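Local coordinates for putative Nitroreductase (PDB 3EO7), which binds flavin mononucleotide and, as a member of the nitroreductase family, probably acts as a flavin-dependent oxidoreductase, at residues V95-A100 with G105-E110; W175-E178 with R183-C186; G230-L235 with L456-G461. One frame throughout, in Å; residues are numbered along the deposited sequence.

Contact 1 (V95-A100 with G105-E110); sequences VYLRAA and GLYPAE. With FMN (flavin mononucleotide), chain B.
The guanidinium of R98 lies flat over one face of the Y107 ring, their planes 9° apart and their centres separated by 4.2 Å. The overlap is offset toward the benzyl end of the tyrosine: R98 NE stands 3.4 Å from Y107 CG, and R98 CZ is 3.5 Å from Y107 CB. Farther along the ring, R98 CD makes a CH-pi contact 4.0 Å from the Y107 centroid, and R98 CG reaches toward CE1 and CZ. Extended through chi2 and chi3 (-168° and -172°), the arginine passes obliquely over the ring, bringing methylenes and NE onto the same face. Two further atoms fix its polar end: R98 NH2 donates to P39 O, and R98 NH1 gives a hydrogen bond to water 2, which in turn bonds to E110 OE2, a carboxylate oxygen that also forms a salt bridge with R172. At the edge of the tyrosine, in its plane, lie A100 O and water 1. This water accepts from R98 N and bonds to A100 O, Y107 OH (2.6 Å) and the flavin phosphate oxygen O3P (2.6 Å). L97 CD2 comes within 3.5 Å of Y107 OH, while L97 CD1 packs beside the phosphate group. The turn joining the strands thus presents Y107 to the flavin mononucleotide pocket with its ring held against a cation. A single water couples the R98 and A100 backbone and the phenol to the flavin phosphate, so the stack probably fixes where the hydroxyl sits in the pocket.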
ATOM      1  N   VAL A  95     -21.772   4.529   1.161  1.00 31.82           N
ATOM      2  CA  VAL A  95     -20.335   4.558   1.138  1.00 31.39           C
ATOM      3  C   VAL A  95     -20.009   3.771  -0.131  1.00 27.09           C
ATOM      4  O   VAL A  95     -20.653   2.766  -0.435  1.00 27.76           O
ATOM      5  CB  VAL A  95     -19.714   3.859   2.368  1.00 32.55           C
ATOM      6  CG1 VAL A  95     -18.137   3.682   2.215  1.00 31.76           C
ATOM      7  CG2 VAL A  95     -20.075   4.629   3.620  1.00 36.35           C
ATOM      8  N   TYR A  96     -19.068   4.264  -0.904  1.00 20.88           N
ATOM      9  CA  TYR A  96     -18.661   3.549  -2.096  1.00 18.86           C
ATOM     10  C   TYR A  96     -17.328   2.915  -1.798  1.00 21.17           C
ATOM     11  O   TYR A  96     -16.361   3.622  -1.491  1.00 24.67           O
ATOM     12  CB  TYR A  96     -18.516   4.493  -3.253  1.00 19.85           C
ATOM     13  CG  TYR A  96     -19.839   5.015  -3.653  1.00 23.11           C
ATOM     14  CD1 TYR A  96     -20.682   4.238  -4.426  1.00 24.14           C
ATOM     15  CD2 TYR A  96     -20.285   6.252  -3.208  1.00 27.86           C
ATOM     16  CE1 TYR A  96     -21.935   4.688  -4.785  1.00 31.21           C
ATOM     17  CE2 TYR A  96     -21.558   6.718  -3.563  1.00 29.56           C
ATOM     18  CZ  TYR A  96     -22.356   5.927  -4.358  1.00 30.34           C
ATOM     19  OH  TYR A  96     -23.612   6.337  -4.730  1.00 36.39           O
ATOM     20  N   LEU A  97     -17.281   1.590  -1.919  1.00 17.28           N
ATOM     21  CA  LEU A  97     -16.070   0.845  -1.746  1.00 17.07           C
ATOM     22  C   LEU A  97     -15.323   0.824  -3.068  1.00 16.61           C
ATOM     23  O   LEU A  97     -15.908   0.975  -4.151  1.00 16.52           O
ATOM     24  CB  LEU A  97     -16.368  -0.574  -1.270  1.00 18.01           C
ATOM     25  CG  LEU A  97     -17.263  -0.703  -0.033  1.00 16.35           C
ATOM     26  CD1 LEU A  97     -17.388  -2.188   0.316  1.00 22.08           C
ATOM     27  CD2 LEU A  97     -16.763   0.083   1.171  1.00 16.85           C
ATOM     28  N   ARG A  98     -14.024   0.651  -2.951  1.00 14.56           N
ATOM     29  CA  ARG A  98     -13.129   0.805  -4.079  1.00 15.24           C
ATOM     30  C   ARG A  98     -12.222  -0.369  -4.333  1.00 14.87           C
ATOM     31  O   ARG A  98     -12.142  -1.328  -3.556  1.00 15.37           O
ATOM     32  CB  ARG A  98     -12.261   2.069  -3.856  1.00 15.72           C
ATOM     33  CG  ARG A  98     -13.042   3.299  -3.392  1.00 16.83           C
ATOM     34  CD  ARG A  98     -12.246   4.596  -3.464  1.00 16.26           C
ATOM     35  NE  ARG A  98     -13.036   5.650  -2.818  1.00 17.17           N
ATOM     36  CZ  ARG A  98     -12.691   6.918  -2.729  1.00 20.12           C
ATOM     37  NH1 ARG A  98     -11.599   7.362  -3.305  1.00 18.66           N
ATOM     38  NH2 ARG A  98     -13.484   7.757  -2.071  1.00 20.44           N
ATOM     39  N   ALA A  99     -11.503  -0.269  -5.449  1.00 14.10           N
ATOM     40  CA  ALA A  99     -10.542  -1.293  -5.853  1.00 15.29           C
ATOM     41  C   ALA A  99      -9.470  -1.493  -4.784  1.00 15.17           C
ATOM     42  O   ALA A  99      -8.917  -2.587  -4.642  1.00 15.75           O
ATOM     43  CB  ALA A  99      -9.886  -0.924  -7.209  1.00 15.34           C
ATOM     44  N   ALA A 100      -9.098  -0.416  -4.095  1.00 16.19           N
ATOM     45  CA  ALA A 100      -8.143  -0.484  -3.006  1.00 15.70           C
ATOM     46  C   ALA A 100      -8.913  -0.449  -1.663  1.00 15.23           C
ATOM     47  O   ALA A 100      -9.836   0.352  -1.517  1.00 17.45           O
ATOM     48  CB  ALA A 100      -7.185   0.707  -3.035  1.00 15.61           C
ATOM     49  N   GLY A 105     -12.628   2.489   5.788  1.00 15.76           N
ATOM     50  CA  GLY A 105     -13.341   2.908   4.583  1.00 15.15           C
ATOM     51  C   GLY A 105     -13.285   4.428   4.448  1.00 14.42           C
ATOM     52  O   GLY A 105     -14.260   5.058   4.077  1.00 16.45           O
ATOM     53  N   LEU A 106     -12.123   5.006   4.702  1.00 13.63           N
ATOM     54  CA  LEU A 106     -11.940   6.466   4.749  1.00 16.21           C
ATOM     55  C   LEU A 106     -11.292   7.105   3.512  1.00 15.18           C
ATOM     56  O   LEU A 106     -11.461   8.301   3.262  1.00 17.34           O
ATOM     57  CB  LEU A 106     -11.182   6.831   6.037  1.00 16.91           C
ATOM     58  CG  LEU A 106     -11.945   6.457   7.321  1.00 17.57           C
ATOM     59  CD1 LEU A 106     -11.061   6.684   8.557  1.00 19.33           C
ATOM     60  CD2 LEU A 106     -13.297   7.155   7.418  1.00 20.39           C
ATOM     61  N   TYR A 107     -10.542   6.319   2.749  1.00 14.89           N
ATOM     62  CA  TYR A 107      -9.969   6.743   1.469  1.00 14.80           C
ATOM     63  C   TYR A 107      -9.148   8.027   1.486  1.00 14.77           C
ATOM     64  O   TYR A 107      -9.429   8.964   0.728  1.00 14.99           O
ATOM     65  CB  TYR A 107     -11.060   6.788   0.356  1.00 14.93           C
ATOM     66  CG  TYR A 107     -11.788   5.496   0.372  1.00 14.02           C
ATOM     67  CD1 TYR A 107     -11.158   4.329  -0.042  1.00 15.87           C
ATOM     68  CD2 TYR A 107     -13.067   5.401   0.915  1.00 18.22           C
ATOM     69  CE1 TYR A 107     -11.807   3.088   0.037  1.00 17.29           C
ATOM     70  CE2 TYR A 107     -13.705   4.175   1.000  1.00 18.38           C
ATOM     71  CZ  TYR A 107     -13.073   3.020   0.570  1.00 17.87           C
ATOM     72  OH  TYR A 107     -13.705   1.798   0.711  1.00 16.19           O
ATOM     73  N   PRO A 108      -8.087   8.046   2.302  1.00 13.38           N
ATOM     74  CA  PRO A 108      -7.195   9.211   2.346  1.00 16.31           C
ATOM     75  C   PRO A 108      -6.474   9.489   1.014  1.00 17.90           C
ATOM     76  O   PRO A 108      -6.168  10.646   0.711  1.00 15.83           O
ATOM     77  CB  PRO A 108      -6.179   8.839   3.455  1.00 17.21           C
ATOM     78  CG  PRO A 108      -6.163   7.322   3.432  1.00 16.51           C
ATOM     79  CD  PRO A 108      -7.620   6.968   3.192  1.00 13.33           C
ATOM     80  N   ALA A 109      -6.240   8.462   0.202  1.00 16.36           N
ATOM     81  CA  ALA A 109      -5.481   8.651  -1.038  1.00 14.53           C
ATOM     82  C   ALA A 109      -6.262   9.348  -2.142  1.00 15.48           C
ATOM     83  O   ALA A 109      -7.477   9.137  -2.293  1.00 16.51           O
ATOM     84  CB  ALA A 109      -4.918   7.294  -1.554  1.00 15.08           C
ATOM     85  N   GLU A 110      -5.555  10.218  -2.872  1.00 15.36           N
ATOM     86  CA  GLU A 110      -6.076  10.877  -4.063  1.00 15.32           C
ATOM     87  C   GLU A 110      -5.089  10.579  -5.180  1.00 16.98           C
ATOM     88  O   GLU A 110      -3.869  10.600  -4.962  1.00 16.67           O
ATOM     89  CB  GLU A 110      -6.192  12.423  -3.913  1.00 17.48           C
ATOM     90  CG  GLU A 110      -7.451  12.831  -3.255  1.00 23.72           C
ATOM     91  CD  GLU A 110      -8.665  12.590  -4.116  1.00 16.32           C
ATOM     92  OE1 GLU A 110      -8.681  12.933  -5.340  1.00 21.74           O
ATOM     93  OE2 GLU A 110      -9.659  12.107  -3.548  1.00 20.08           O
TER
HETATM   94  N1  FMN B 700     -11.094  -4.412   8.465  1.00 13.36           N
HETATM   95  C2  FMN B 700     -11.437  -4.852   9.732  1.00 19.23           C
HETATM   96  O2  FMN B 700     -12.477  -5.471   9.925  1.00 17.54           O
HETATM   97  N3  FMN B 700     -10.673  -4.605  10.842  1.00 16.12           N
HETATM   98  C4  FMN B 700      -9.528  -3.868  10.780  1.00 17.03           C
HETATM   99  O4  FMN B 700      -8.785  -3.837  11.779  1.00 16.24           O
HETATM  100  C4A FMN B 700      -9.141  -3.408   9.523  1.00 14.89           C
HETATM  101  N5  FMN B 700      -8.020  -2.611   9.399  1.00 12.76           N
HETATM  102  C5A FMN B 700      -7.580  -2.224   8.116  1.00 13.33           C
HETATM  103  C6  FMN B 700      -6.395  -1.520   7.936  1.00 12.98           C
HETATM  104  C7  FMN B 700      -5.971  -1.116   6.671  1.00 13.46           C
HETATM  105  C7M FMN B 700      -4.598  -0.448   6.494  1.00 13.11           C
HETATM  106  C8  FMN B 700      -6.738  -1.421   5.554  1.00 14.61           C
HETATM  107  C8M FMN B 700      -6.240  -1.183   4.144  1.00 10.86           C
HETATM  108  C9  FMN B 700      -7.940  -2.138   5.706  1.00 13.14           C
HETATM  109  C9A FMN B 700      -8.357  -2.539   6.987  1.00 13.07           C
HETATM  110  N10 FMN B 700      -9.547  -3.239   7.146  1.00 14.49           N
HETATM  111  C10 FMN B 700      -9.928  -3.681   8.384  1.00 14.61           C
HETATM  112  C1' FMN B 700     -10.538  -3.387   6.009  1.00 12.78           C
HETATM  113  C2' FMN B 700     -11.326  -2.124   5.728  1.00 14.98           C
HETATM  114  O2' FMN B 700     -12.394  -1.994   6.691  1.00 16.43           O
HETATM  115  C3' FMN B 700     -11.862  -2.176   4.299  1.00 13.02           C
HETATM  116  O3' FMN B 700     -10.779  -2.107   3.367  1.00 13.97           O
HETATM  117  C4' FMN B 700     -12.923  -1.103   3.988  1.00 13.75           C
HETATM  118  O4' FMN B 700     -14.096  -1.275   4.832  1.00 15.56           O
HETATM  119  C5' FMN B 700     -13.317  -1.164   2.525  1.00 11.88           C
HETATM  120  O5' FMN B 700     -13.827  -2.420   2.166  1.00 14.48           O
HETATM  121  P   FMN B 700     -13.175  -3.300   1.025  1.00 14.60           P
HETATM  122  O1P FMN B 700     -11.765  -3.671   1.473  1.00 14.99           O
HETATM  123  O2P FMN B 700     -14.083  -4.520   0.916  1.00 14.81           O
HETATM  124  O3P FMN B 700     -13.147  -2.527  -0.261  1.00 13.91           O
HETATM  125  O   HOH W   1     -12.390  -0.056  -0.643  1.00 14.37           O
HETATM  126  O   HOH W   2     -10.988  10.117  -4.177  1.00 26.36           O

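Contact 2 (W175-E178 with R183-C186); sequences WRYE and RRIC
Y177 meets R184 in a short helix-loop-helix connection, where helix 170-177 ends and helix 181-202 begins after three residues. Along the first segment, W175 points its indole toward the N-terminal part of the chain, its NE1 donating to D32 O. R176 is fully extended and lies along its neighbour: its CG sits over the centre of one face of the Y177 ring, 3.9 Å above the plane, and its guanidinium has Y177 OH over its centre. Y177 then carries the contact between the helices. The face of its ring turned away from R176 receives R184 CG, which lies 4.1 Å from the ring centroid and 13° off the normal, a CH-pi contact. The phenol is thus sandwiched between the methylenes of two arginines. E178 follows with positive phi, the first residue to depart from helical geometry, and the chain turns there toward the second helix.

The bend of R184 at chi2 (-61°) carries its outer half across the ring, from CG by Y177 CD2 to NE by Y177 CE1. Its guanidinium is inclined 48° to the ring, so the two do not stack. R184 also packs against Y19, and its side chain comes close to G482, a residue that binds the flavin. The polar ends are joined through solvent: water 3 accepts from R184 NE at 3.0 Å and also bonds to Y177 OH at 3.3 Å.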
ATOM      1  N   TRP A 175      -9.880  12.053  10.979  1.00 15.22           N
ATOM      2  CA  TRP A 175     -11.238  12.226  11.504  1.00 15.12           C
ATOM      3  C   TRP A 175     -11.553  11.050  12.418  1.00 17.74           C
ATOM      4  O   TRP A 175     -12.138  11.239  13.481  1.00 17.11           O
ATOM      5  CB  TRP A 175     -12.237  12.375  10.351  1.00 17.30           C
ATOM      6  CG  TRP A 175     -13.668  12.267  10.812  1.00 18.79           C
ATOM      7  CD1 TRP A 175     -14.396  13.222  11.408  1.00 18.44           C
ATOM      8  CD2 TRP A 175     -14.490  11.099  10.756  1.00 18.06           C
ATOM      9  NE1 TRP A 175     -15.656  12.737  11.730  1.00 19.58           N
ATOM     10  CE2 TRP A 175     -15.732  11.431  11.331  1.00 20.45           C
ATOM     11  CE3 TRP A 175     -14.305   9.815  10.257  1.00 20.33           C
ATOM     12  CZ2 TRP A 175     -16.778  10.526  11.405  1.00 18.81           C
ATOM     13  CZ3 TRP A 175     -15.345   8.909  10.336  1.00 23.94           C
ATOM     14  CH2 TRP A 175     -16.559   9.263  10.896  1.00 21.47           C
ATOM     15  N   ARG A 176     -11.127   9.846  12.029  1.00 17.44           N
ATOM     16  CA  ARG A 176     -11.327   8.681  12.870  1.00 16.69           C
ATOM     17  C   ARG A 176     -10.149   8.321  13.767  1.00 17.71           C
ATOM     18  O   ARG A 176     -10.332   8.058  14.961  1.00 17.86           O
ATOM     19  CB  ARG A 176     -11.660   7.453  12.024  1.00 18.64           C
ATOM     20  CG  ARG A 176     -11.786   6.189  12.909  1.00 23.09           C
ATOM     21  CD  ARG A 176     -12.424   5.060  12.195  1.00 27.92           C
ATOM     22  NE  ARG A 176     -12.313   3.844  13.011  1.00 35.40           N
ATOM     23  CZ  ARG A 176     -12.915   2.689  12.731  1.00 39.45           C
ATOM     24  NH1 ARG A 176     -13.733   2.578  11.684  1.00 29.70           N
ATOM     25  NH2 ARG A 176     -12.707   1.636  13.526  1.00 43.91           N
ATOM     26  N   TYR A 177      -8.947   8.300  13.201  1.00 16.48           N
ATOM     27  CA  TYR A 177      -7.761   7.749  13.890  1.00 17.25           C
ATOM     28  C   TYR A 177      -6.860   8.769  14.580  1.00 16.73           C
ATOM     29  O   TYR A 177      -5.889   8.403  15.255  1.00 17.29           O
ATOM     30  CB  TYR A 177      -6.941   6.932  12.895  1.00 19.59           C
ATOM     31  CG  TYR A 177      -7.712   5.739  12.340  1.00 18.36           C
ATOM     32  CD1 TYR A 177      -7.974   4.627  13.135  1.00 21.42           C
ATOM     33  CD2 TYR A 177      -8.140   5.713  11.021  1.00 17.89           C
ATOM     34  CE1 TYR A 177      -8.690   3.553  12.640  1.00 24.97           C
ATOM     35  CE2 TYR A 177      -8.843   4.641  10.532  1.00 20.29           C
ATOM     36  CZ  TYR A 177      -9.108   3.567  11.332  1.00 23.01           C
ATOM     37  OH  TYR A 177      -9.814   2.520  10.791  1.00 26.96           O
ATOM     38  N   GLU A 178      -7.207  10.034  14.441  1.00 15.66           N
ATOM     39  CA  GLU A 178      -6.420  11.111  15.022  1.00 17.69           C
ATOM     40  C   GLU A 178      -4.961  10.923  14.619  1.00 18.28           C
ATOM     41  O   GLU A 178      -4.706  10.655  13.439  1.00 15.89           O
ATOM     42  CB  GLU A 178      -6.661  11.172  16.523  1.00 20.54           C
ATOM     43  CG  GLU A 178      -8.145  11.462  16.845  1.00 24.34           C
ATOM     44  CD  GLU A 178      -8.425  11.656  18.347  1.00 28.46           C
ATOM     45  OE1 GLU A 178      -8.231  10.721  19.129  1.00 39.26           O
ATOM     46  OE2 GLU A 178      -8.870  12.751  18.710  1.00 46.44           O
ATOM     47  N   ARG A 183      -0.128   6.097  10.125  1.00 14.78           N
ATOM     48  CA  ARG A 183       0.140   4.698   9.804  1.00 14.57           C
ATOM     49  C   ARG A 183      -0.875   4.203   8.775  1.00 14.82           C
ATOM     50  O   ARG A 183      -0.506   3.641   7.744  1.00 14.29           O
ATOM     51  CB  ARG A 183       0.002   3.810  11.049  1.00 13.66           C
ATOM     52  CG  ARG A 183       0.983   4.109  12.152  1.00 16.37           C
ATOM     53  CD  ARG A 183       0.572   3.255  13.320  1.00 20.04           C
ATOM     54  NE  ARG A 183       1.373   3.317  14.529  1.00 15.54           N
ATOM     55  CZ  ARG A 183       1.702   2.239  15.249  1.00 15.92           C
ATOM     56  NH1 ARG A 183       1.426   1.014  14.809  1.00 17.82           N
ATOM     57  NH2 ARG A 183       2.357   2.378  16.388  1.00 18.17           N
ATOM     58  N   ARG A 184      -2.158   4.434   9.065  1.00 15.08           N
ATOM     59  CA  ARG A 184      -3.239   3.943   8.208  1.00 14.92           C
ATOM     60  C   ARG A 184      -3.188   4.563   6.802  1.00 16.06           C
ATOM     61  O   ARG A 184      -3.397   3.868   5.802  1.00 15.17           O
ATOM     62  CB  ARG A 184      -4.633   4.179   8.835  1.00 17.16           C
ATOM     63  CG  ARG A 184      -4.775   3.721  10.279  1.00 20.16           C
ATOM     64  CD  ARG A 184      -4.544   2.242  10.497  1.00 18.29           C
ATOM     65  NE  ARG A 184      -5.024   1.913  11.838  1.00 20.16           N
ATOM     66  CZ  ARG A 184      -4.354   2.120  12.967  1.00 20.33           C
ATOM     67  NH1 ARG A 184      -3.085   2.497  12.975  1.00 20.66           N
ATOM     68  NH2 ARG A 184      -4.955   1.875  14.120  1.00 25.73           N
ATOM     69  N   ILE A 185      -2.910   5.856   6.722  1.00 15.21           N
ATOM     70  CA  ILE A 185      -2.800   6.538   5.448  1.00 15.31           C
ATOM     71  C   ILE A 185      -1.730   5.894   4.578  1.00 15.36           C
ATOM     72  O   ILE A 185      -1.928   5.649   3.386  1.00 16.44           O
ATOM     73  CB  ILE A 185      -2.430   8.023   5.684  1.00 14.19           C
ATOM     74  CG1 ILE A 185      -3.655   8.805   6.171  1.00 14.29           C
ATOM     75  CG2 ILE A 185      -1.893   8.693   4.385  1.00 16.62           C
ATOM     76  CD1 ILE A 185      -3.329  10.194   6.756  1.00 16.09           C
ATOM     77  N   CYS A 186      -0.568   5.628   5.167  1.00 16.13           N
ATOM     78  CA  CYS A 186       0.529   5.046   4.388  1.00 14.09           C
ATOM     79  C   CYS A 186       0.228   3.607   3.965  1.00 15.48           C
ATOM     80  O   CYS A 186       0.545   3.221   2.844  1.00 16.00           O
ATOM     81  CB  CYS A 186       1.826   5.166   5.144  1.00 15.23           C
ATOM     82  SG  CYS A 186       2.389   6.930   5.285  1.00 17.31           S
TER
HETATM   83  O   HOH W   3      -7.508   0.253  11.340  1.00 20.98           O

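Contact 3 (G230-L235 with L456-G461); sequences GAIAVL and LHMDAG
M458, a selenomethionine on helix 452-473, reaches across to I232 and A233 of strand 229-239 and makes every contact between the two segments from the helix side. The close part is at its end. M458 CE lies 3.4 Å from I232 O and M458 SE 3.7 Å from the same carbonyl oxygen, so the selenoether rests against the strand backbone as well as against side chains. A bend at chi3 (-74°) folds the methyl back beside this oxygen. On the hydrocarbon side, I232 CD1 touches M458 SE at 4.1 Å. The isoleucine achieves this with CG1 placed between its backbone N and carbonyl carbon (chi1 55°), which carries the longer branch toward the helix.

The other part is looser. A233 CB is 4.5 Å from M458 SE, just grazing it, and the nearest alpha carbons, those of I232 and M458, are 9.1 Å apart; the gap is spanned from the helix by the M458 side chain alone, and no hydrogen bond crosses it. All three residues are buried, so the looser side is not a solvent edge. T189 of helix 181-202 packs against both I232 and M458, and F375 also lies against M458.

The irregular strand, with I232 psi at -10°, is consistent with both I232 and A233 facing the helix, and both make backbone hydrogen bonds to V166 on strand 162-169. This is a classic beta bulge, here at the buried junction between the two nitroreductase-family halves of a single chain, an arrangement consistent with the paired subunits of dimeric relatives.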
ATOM      1  N   GLY A 230      -0.878  15.979   1.027  1.00 15.40           N
ATOM      2  CA  GLY A 230       0.521  15.933   0.616  1.00 15.82           C
ATOM      3  C   GLY A 230       0.862  14.709  -0.200  1.00 15.75           C
ATOM      4  O   GLY A 230       0.407  13.605   0.081  1.00 15.69           O
ATOM      5  N   ALA A 231       1.654  14.931  -1.235  1.00 16.60           N
ATOM      6  CA  ALA A 231       2.153  13.869  -2.087  1.00 16.01           C
ATOM      7  C   ALA A 231       3.020  12.882  -1.293  1.00 15.30           C
ATOM      8  O   ALA A 231       3.877  13.295  -0.509  1.00 17.39           O
ATOM      9  CB  ALA A 231       2.990  14.483  -3.215  1.00 13.20           C
ATOM     10  N   ILE A 232       2.775  11.581  -1.475  1.00 15.32           N
ATOM     11  CA  ILE A 232       3.635  10.581  -0.846  1.00 15.08           C
ATOM     12  C   ILE A 232       4.265   9.579  -1.828  1.00 16.85           C
ATOM     13  O   ILE A 232       5.146   8.816  -1.446  1.00 16.41           O
ATOM     14  CB  ILE A 232       3.004   9.912   0.404  1.00 15.60           C
ATOM     15  CG1 ILE A 232       1.649   9.309   0.068  1.00 16.57           C
ATOM     16  CG2 ILE A 232       2.925  10.950   1.558  1.00 18.26           C
ATOM     17  CD1 ILE A 232       0.973   8.554   1.244  1.00 14.45           C
ATOM     18  N   ALA A 233       3.821   9.588  -3.081  1.00 15.68           N
ATOM     19  CA  ALA A 233       4.429   8.772  -4.111  1.00 14.61           C
ATOM     20  C   ALA A 233       4.221   9.421  -5.485  1.00 14.10           C
ATOM     21  O   ALA A 233       3.123   9.873  -5.801  1.00 16.05           O
ATOM     22  CB  ALA A 233       3.871   7.316  -4.122  1.00 13.70           C
ATOM     23  N   VAL A 234       5.298   9.454  -6.266  1.00 14.33           N
ATOM     24  CA  VAL A 234       5.331   9.928  -7.651  1.00 15.12           C
ATOM     25  C   VAL A 234       5.655   8.686  -8.500  1.00 15.17           C
ATOM     26  O   VAL A 234       6.601   7.968  -8.208  1.00 16.71           O
ATOM     27  CB  VAL A 234       6.328  11.078  -7.873  1.00 16.97           C
ATOM     28  CG1 VAL A 234       6.430  11.441  -9.374  1.00 15.20           C
ATOM     29  CG2 VAL A 234       5.915  12.336  -7.024  1.00 13.54           C
ATOM     30  N   LEU A 235       4.857   8.455  -9.528  1.00 14.46           N
ATOM     31  CA  LEU A 235       5.003   7.265 -10.370  1.00 15.47           C
ATOM     32  C   LEU A 235       4.889   7.542 -11.864  1.00 16.43           C
ATOM     33  O   LEU A 235       3.806   7.474 -12.431  1.00 16.83           O
ATOM     34  CB  LEU A 235       3.988   6.161  -9.963  1.00 20.21           C
ATOM     35  CG  LEU A 235       3.931   5.708  -8.504  1.00 28.83           C
ATOM     36  CD1 LEU A 235       2.840   6.412  -7.737  1.00 20.88           C
ATOM     37  CD2 LEU A 235       3.702   4.194  -8.424  1.00 22.43           C
ATOM     38  N   LEU A 456       8.070   2.292   4.803  1.00 16.64           N
ATOM     39  CA  LEU A 456       7.772   1.001   5.426  1.00 15.15           C
ATOM     40  C   LEU A 456       6.289   0.643   5.316  1.00 16.70           C
ATOM     41  O   LEU A 456       5.927  -0.507   4.978  1.00 16.32           O
ATOM     42  CB  LEU A 456       8.160   1.012   6.921  1.00 15.40           C
ATOM     43  CG  LEU A 456       9.629   1.117   7.272  1.00 16.61           C
ATOM     44  CD1 LEU A 456       9.881   1.345   8.778  1.00 16.44           C
ATOM     45  CD2 LEU A 456      10.375  -0.143   6.727  1.00 19.26           C
ATOM     46  N   HIS A 457       5.438   1.608   5.649  1.00 15.40           N
ATOM     47  CA  HIS A 457       4.000   1.389   5.692  1.00 15.63           C
ATOM     48  C   HIS A 457       3.462   1.239   4.271  1.00 16.69           C
ATOM     49  O   HIS A 457       2.639   0.362   4.022  1.00 17.08           O
ATOM     50  CB  HIS A 457       3.311   2.499   6.502  1.00 14.17           C
ATOM     51  CG  HIS A 457       3.471   2.327   7.976  1.00 17.49           C
ATOM     52  ND1 HIS A 457       4.620   2.696   8.654  1.00 14.86           N
ATOM     53  CD2 HIS A 457       2.644   1.789   8.902  1.00 17.52           C
ATOM     54  CE1 HIS A 457       4.477   2.410   9.935  1.00 18.52           C
ATOM     55  NE2 HIS A 457       3.301   1.842  10.113  1.00 16.36           N
HETATM   56  N   MSE A 458       3.975   2.045   3.327  1.00 15.50           N
HETATM   57  CA  MSE A 458       3.545   1.875   1.932  1.00 15.64           C
HETATM   58  C   MSE A 458       3.974   0.497   1.399  1.00 16.26           C
HETATM   59  O   MSE A 458       3.199  -0.187   0.727  1.00 15.78           O
HETATM   60  CB  MSE A 458       4.039   2.999   1.045  1.00 17.76           C
HETATM   61  CG  MSE A 458       3.249   4.283   1.288  1.00 14.01           C
HETATM   62 SE   MSE A 458       3.712   5.698   0.034  0.75 15.82          SE
HETATM   63  CE  MSE A 458       5.415   6.223   0.719  1.00 17.70           C
ATOM     64  N   ASP A 459       5.192   0.065   1.698  1.00 16.40           N
ATOM     65  CA  ASP A 459       5.632  -1.257   1.242  1.00 15.60           C
ATOM     66  C   ASP A 459       4.786  -2.386   1.843  1.00 15.34           C
ATOM     67  O   ASP A 459       4.440  -3.330   1.133  1.00 16.44           O
ATOM     68  CB  ASP A 459       7.108  -1.491   1.542  1.00 17.56           C
ATOM     69  CG  ASP A 459       8.039  -0.797   0.545  1.00 17.30           C
ATOM     70  OD1 ASP A 459       7.567  -0.323  -0.538  1.00 16.86           O
ATOM     71  OD2 ASP A 459       9.271  -0.727   0.878  1.00 16.27           O
ATOM     72  N   ALA A 460       4.461  -2.297   3.138  1.00 15.78           N
ATOM     73  CA  ALA A 460       3.623  -3.293   3.789  1.00 17.16           C
ATOM     74  C   ALA A 460       2.237  -3.355   3.171  1.00 15.13           C
ATOM     75  O   ALA A 460       1.690  -4.453   2.937  1.00 16.45           O
ATOM     76  CB  ALA A 460       3.544  -3.036   5.305  1.00 16.27           C
ATOM     77  N   GLY A 461       1.659  -2.195   2.867  1.00 14.70           N
ATOM     78  CA  GLY A 461       0.359  -2.162   2.187  1.00 17.26           C
ATOM     79  C   GLY A 461       0.418  -2.746   0.787  1.00 16.73           C
ATOM     80  O   GLY A 461      -0.522  -3.393   0.336  1.00 15.67           O
TER

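From the N terminus the three contacts follow one another without nesting or crossing. Contact 1 closes the short loop between strands 93-98 and 109-115, which includes the FMN-binding residue S102. Contact 2 then closes the shorter turn between helices 170-177 and 181-202. Contact 3 spans 220 intervening residues and joins the first nitroreductase-like half of the chain to the second. Contact 2 is the physical middle: L106 of contact 1 packs on W175, R176 and Y177, and P108 on I185, while C186 lies against H457 and M458 of contact 3. Helix 181-202 therefore links the flavin-side turn to helix 452-473, whereas contacts 1 and 3 reach the same antiparallel sheet without touching.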